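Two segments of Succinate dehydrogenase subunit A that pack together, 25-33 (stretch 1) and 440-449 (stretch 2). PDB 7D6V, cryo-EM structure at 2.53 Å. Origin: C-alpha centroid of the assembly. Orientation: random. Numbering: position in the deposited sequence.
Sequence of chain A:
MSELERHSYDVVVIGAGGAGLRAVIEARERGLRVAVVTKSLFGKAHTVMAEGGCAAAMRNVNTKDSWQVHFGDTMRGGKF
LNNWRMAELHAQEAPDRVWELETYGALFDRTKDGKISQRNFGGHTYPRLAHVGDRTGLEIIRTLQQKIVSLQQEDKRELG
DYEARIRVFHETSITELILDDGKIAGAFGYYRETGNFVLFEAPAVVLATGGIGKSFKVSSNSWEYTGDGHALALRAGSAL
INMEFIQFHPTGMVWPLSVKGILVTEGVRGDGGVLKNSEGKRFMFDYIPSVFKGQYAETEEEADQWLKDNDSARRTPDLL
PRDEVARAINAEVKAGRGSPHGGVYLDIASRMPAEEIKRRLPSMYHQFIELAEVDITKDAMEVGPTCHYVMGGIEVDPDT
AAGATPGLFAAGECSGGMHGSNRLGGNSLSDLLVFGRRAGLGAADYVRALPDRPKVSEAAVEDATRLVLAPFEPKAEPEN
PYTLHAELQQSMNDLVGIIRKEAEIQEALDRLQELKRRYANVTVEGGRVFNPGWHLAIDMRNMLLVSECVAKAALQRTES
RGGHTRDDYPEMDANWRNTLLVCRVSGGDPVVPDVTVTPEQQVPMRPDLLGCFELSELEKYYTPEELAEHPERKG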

# COMPACT_ATOMS: atom_id res chain seq x y z
N ILE A 25 16.20 14.59 3.80
CA ILE A 25 16.10 14.98 5.20
C ILE A 25 17.45 15.42 5.73
O ILE A 25 17.57 16.46 6.40
CB ILE A 25 15.51 13.83 6.03
CG1 ILE A 25 14.08 13.54 5.59
CG2 ILE A 25 15.54 14.17 7.51
CD1 ILE A 25 13.55 12.22 6.07
N GLU A 26 18.50 14.66 5.42
CA GLU A 26 19.83 15.01 5.91
C GLU A 26 20.32 16.34 5.34
O GLU A 26 20.87 17.18 6.07
CB GLU A 26 20.82 13.89 5.58
CG GLU A 26 22.25 14.18 5.98
CD GLU A 26 22.47 14.13 7.47
OE1 GLU A 26 21.55 13.71 8.20
OE2 GLU A 26 23.58 14.50 7.92
N ALA A 27 20.12 16.55 4.04
CA ALA A 27 20.57 17.79 3.41
C ALA A 27 19.82 18.99 3.96
O ALA A 27 20.41 20.06 4.14
CB ALA A 27 20.39 17.69 1.89
N ARG A 28 18.52 18.84 4.23
CA ARG A 28 17.79 19.93 4.86
C ARG A 28 18.29 20.19 6.27
O ARG A 28 18.37 21.35 6.71
CB ARG A 28 16.29 19.63 4.88
CG ARG A 28 15.42 20.84 5.20
CD ARG A 28 15.02 20.85 6.66
NE ARG A 28 13.99 21.83 6.96
CZ ARG A 28 13.61 22.16 8.19
NH1 ARG A 28 14.19 21.59 9.23
NH2 ARG A 28 12.66 23.06 8.37
N GLU A 29 18.63 19.13 7.01
CA GLU A 29 19.15 19.32 8.36
C GLU A 29 20.46 20.10 8.34
O GLU A 29 20.68 20.97 9.19
CB GLU A 29 19.35 17.98 9.06
CG GLU A 29 18.06 17.21 9.33
CD GLU A 29 17.16 17.89 10.34
OE1 GLU A 29 17.68 18.56 11.25
OE2 GLU A 29 15.93 17.74 10.22
N ARG A 30 21.34 19.80 7.39
CA ARG A 30 22.58 20.57 7.29
C ARG A 30 22.35 21.99 6.79
O ARG A 30 23.25 22.82 6.90
CB ARG A 30 23.57 19.85 6.39
CG ARG A 30 23.87 18.43 6.82
CD ARG A 30 25.01 18.36 7.82
NE ARG A 30 24.67 18.93 9.13
CZ ARG A 30 23.80 18.39 9.98
NH1 ARG A 30 23.17 17.27 9.69
NH2 ARG A 30 23.56 18.99 11.14
N GLY A 31 21.19 22.27 6.22
CA GLY A 31 20.81 23.61 5.84
C GLY A 31 21.09 23.84 4.37
O GLY A 31 22.19 24.24 3.99
N LEU A 32 20.07 23.65 3.54
CA LEU A 32 20.22 23.60 2.09
C LEU A 32 18.85 23.71 1.47
O LEU A 32 17.85 23.32 2.08
CB LEU A 32 20.88 22.29 1.63
CG LEU A 32 22.39 22.07 1.72
CD1 LEU A 32 22.78 20.79 1.01
CD2 LEU A 32 23.13 23.24 1.11
N ARG A 33 18.81 24.25 0.26
CA ARG A 33 17.61 24.20 -0.56
C ARG A 33 17.66 22.94 -1.41
O ARG A 33 18.56 22.79 -2.25
CB ARG A 33 17.50 25.45 -1.44
CG ARG A 33 17.63 26.75 -0.68
CD ARG A 33 17.13 27.90 -1.51
NE ARG A 33 15.74 27.71 -1.92
CZ ARG A 33 15.33 27.69 -3.18
NH1 ARG A 33 14.04 27.51 -3.45
NH2 ARG A 33 16.20 27.84 -4.17
N GLY A 440 23.46 12.55 1.54
CA GLY A 440 23.04 13.91 1.83
C GLY A 440 24.12 14.71 2.54
O GLY A 440 24.37 15.87 2.20
N LEU A 441 24.80 14.09 3.50
CA LEU A 441 25.84 14.80 4.23
C LEU A 441 27.03 15.10 3.32
O LEU A 441 27.64 16.17 3.42
CB LEU A 441 26.26 13.98 5.45
CG LEU A 441 27.22 14.58 6.49
CD1 LEU A 441 26.95 13.92 7.83
CD2 LEU A 441 28.67 14.40 6.10
N GLY A 442 27.38 14.17 2.43
CA GLY A 442 28.47 14.42 1.50
C GLY A 442 28.15 15.53 0.52
O GLY A 442 29.01 16.35 0.20
N ALA A 443 26.91 15.57 0.04
CA ALA A 443 26.49 16.67 -0.82
C ALA A 443 26.56 18.00 -0.09
O ALA A 443 27.01 19.00 -0.66
CB ALA A 443 25.08 16.41 -1.35
N ALA A 444 26.11 18.03 1.17
CA ALA A 444 26.18 19.27 1.94
C ALA A 444 27.62 19.73 2.13
O ALA A 444 27.93 20.92 2.00
CB ALA A 444 25.48 19.09 3.28
N ASP A 445 28.52 18.79 2.45
CA ASP A 445 29.93 19.14 2.60
C ASP A 445 30.51 19.68 1.30
O ASP A 445 31.25 20.67 1.31
CB ASP A 445 30.73 17.92 3.07
CG ASP A 445 30.47 17.58 4.52
OD1 ASP A 445 29.78 18.36 5.21
OD2 ASP A 445 30.95 16.52 4.97
N TYR A 446 30.19 19.03 0.18
CA TYR A 446 30.71 19.48 -1.11
C TYR A 446 30.21 20.88 -1.44
O TYR A 446 30.98 21.72 -1.93
CB TYR A 446 30.32 18.49 -2.20
CG TYR A 446 30.67 18.93 -3.60
CD1 TYR A 446 29.71 19.49 -4.43
CD2 TYR A 446 31.95 18.76 -4.10
CE1 TYR A 446 30.03 19.89 -5.71
CE2 TYR A 446 32.28 19.16 -5.37
CZ TYR A 446 31.31 19.72 -6.18
OH TYR A 446 31.64 20.11 -7.45
N VAL A 447 28.93 21.15 -1.18
CA VAL A 447 28.37 22.46 -1.51
C VAL A 447 28.97 23.55 -0.62
O VAL A 447 29.27 24.65 -1.09
CB VAL A 447 26.84 22.42 -1.42
CG1 VAL A 447 26.26 23.82 -1.50
CG2 VAL A 447 26.28 21.55 -2.52
N ARG A 448 29.17 23.26 0.67
CA ARG A 448 29.80 24.24 1.55
C ARG A 448 31.27 24.46 1.22
O ARG A 448 31.79 25.55 1.45
CB ARG A 448 29.63 23.83 3.01
CG ARG A 448 28.19 23.84 3.47
CD ARG A 448 27.72 25.29 3.52
NE ARG A 448 26.37 25.46 4.05
CZ ARG A 448 25.27 25.48 3.31
NH1 ARG A 448 24.09 25.64 3.89
NH2 ARG A 448 25.36 25.38 1.99
N ALA A 449 31.96 23.45 0.69
CA ALA A 449 33.38 23.58 0.37
C ALA A 449 33.62 24.08 -1.05
O ALA A 449 34.68 23.80 -1.63
CB ALA A 449 34.10 22.25 0.59

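No hydrogen bond or salt bridge joins these two stretches, although charged residues line much of their contact; what holds them is close van der Waals packing, made possible by a glycine where the backbones draw nearest. At that point the CA atoms of Ala27 and Gly440 are 4.9 Å apart. A CB on Gly440 would point toward the partner and lie about 3.1 Å from Glu26 CB, which is tight, and close to Ala27 N at 3.4 Å, so the bare backbone lets the helices approach.

The two helices run in broadly the same direction, at 38° to one another, and their axes come within 8.1 Å. At Gly31 the first stretch departs from helical phi/psi, with a positive phi, and its backbone angles would jam a CB against the preceding carbonyl oxygen. Glycine avoids that strain, and the turn carries the chain on to Leu32, still alongside the second helix.

Glu26 points toward that helix and packs its aliphatic portion on the glycine backbone, with Glu26 CG 4.0 Å from Gly440 C. Its carboxylate has a partner within its own stretch: Arg30 NH1 lies 3.3 Å from Glu26 OE2, a salt bridge whose hydrogen bond is weak. One helical turn separates the two residues, a spacing that brings their side chains to the same side of the helix. Glu26 OE2 also lies 3.4 Å from Leu441 CD1, a contact of van der Waals character, since a methyl group offers the carboxylate no polar hydrogen.

Farther along, Ala444 directs its methyl toward the first stretch. Arg30 CB rests 3.7 Å from Ala444 CB, a meeting of hydrocarbon that leaves the arginine's charged end free for Glu26. The short side chain of Ala444 also leaves its backbone accessible, and Leu32 CD1 comes within 3.8 Å of Ala444 CA. Leucine suits this place because its branched end can touch two neighbors about one helical turn apart: Leu32 CD1 lies 3.9 Å from Ala444 CB, and Leu32 CD2 4.1 Å from Val447 CG1. These apolar contacts suit a buried leucine, which has more of its surface covered by the other stretch than any other residue here.

Arg448 closes the contact. Its CA-to-CB bond runs sideways, yet the long side chain brings the guanidinium back to the first stretch, with Arg448 NH2 3.2 Å from Leu32 CD2. Arg448 NH1 is modeled 2.4 Å from Gly31 O, a clash with poor hydrogen-bonding geometry that supports no interpretation as a bond.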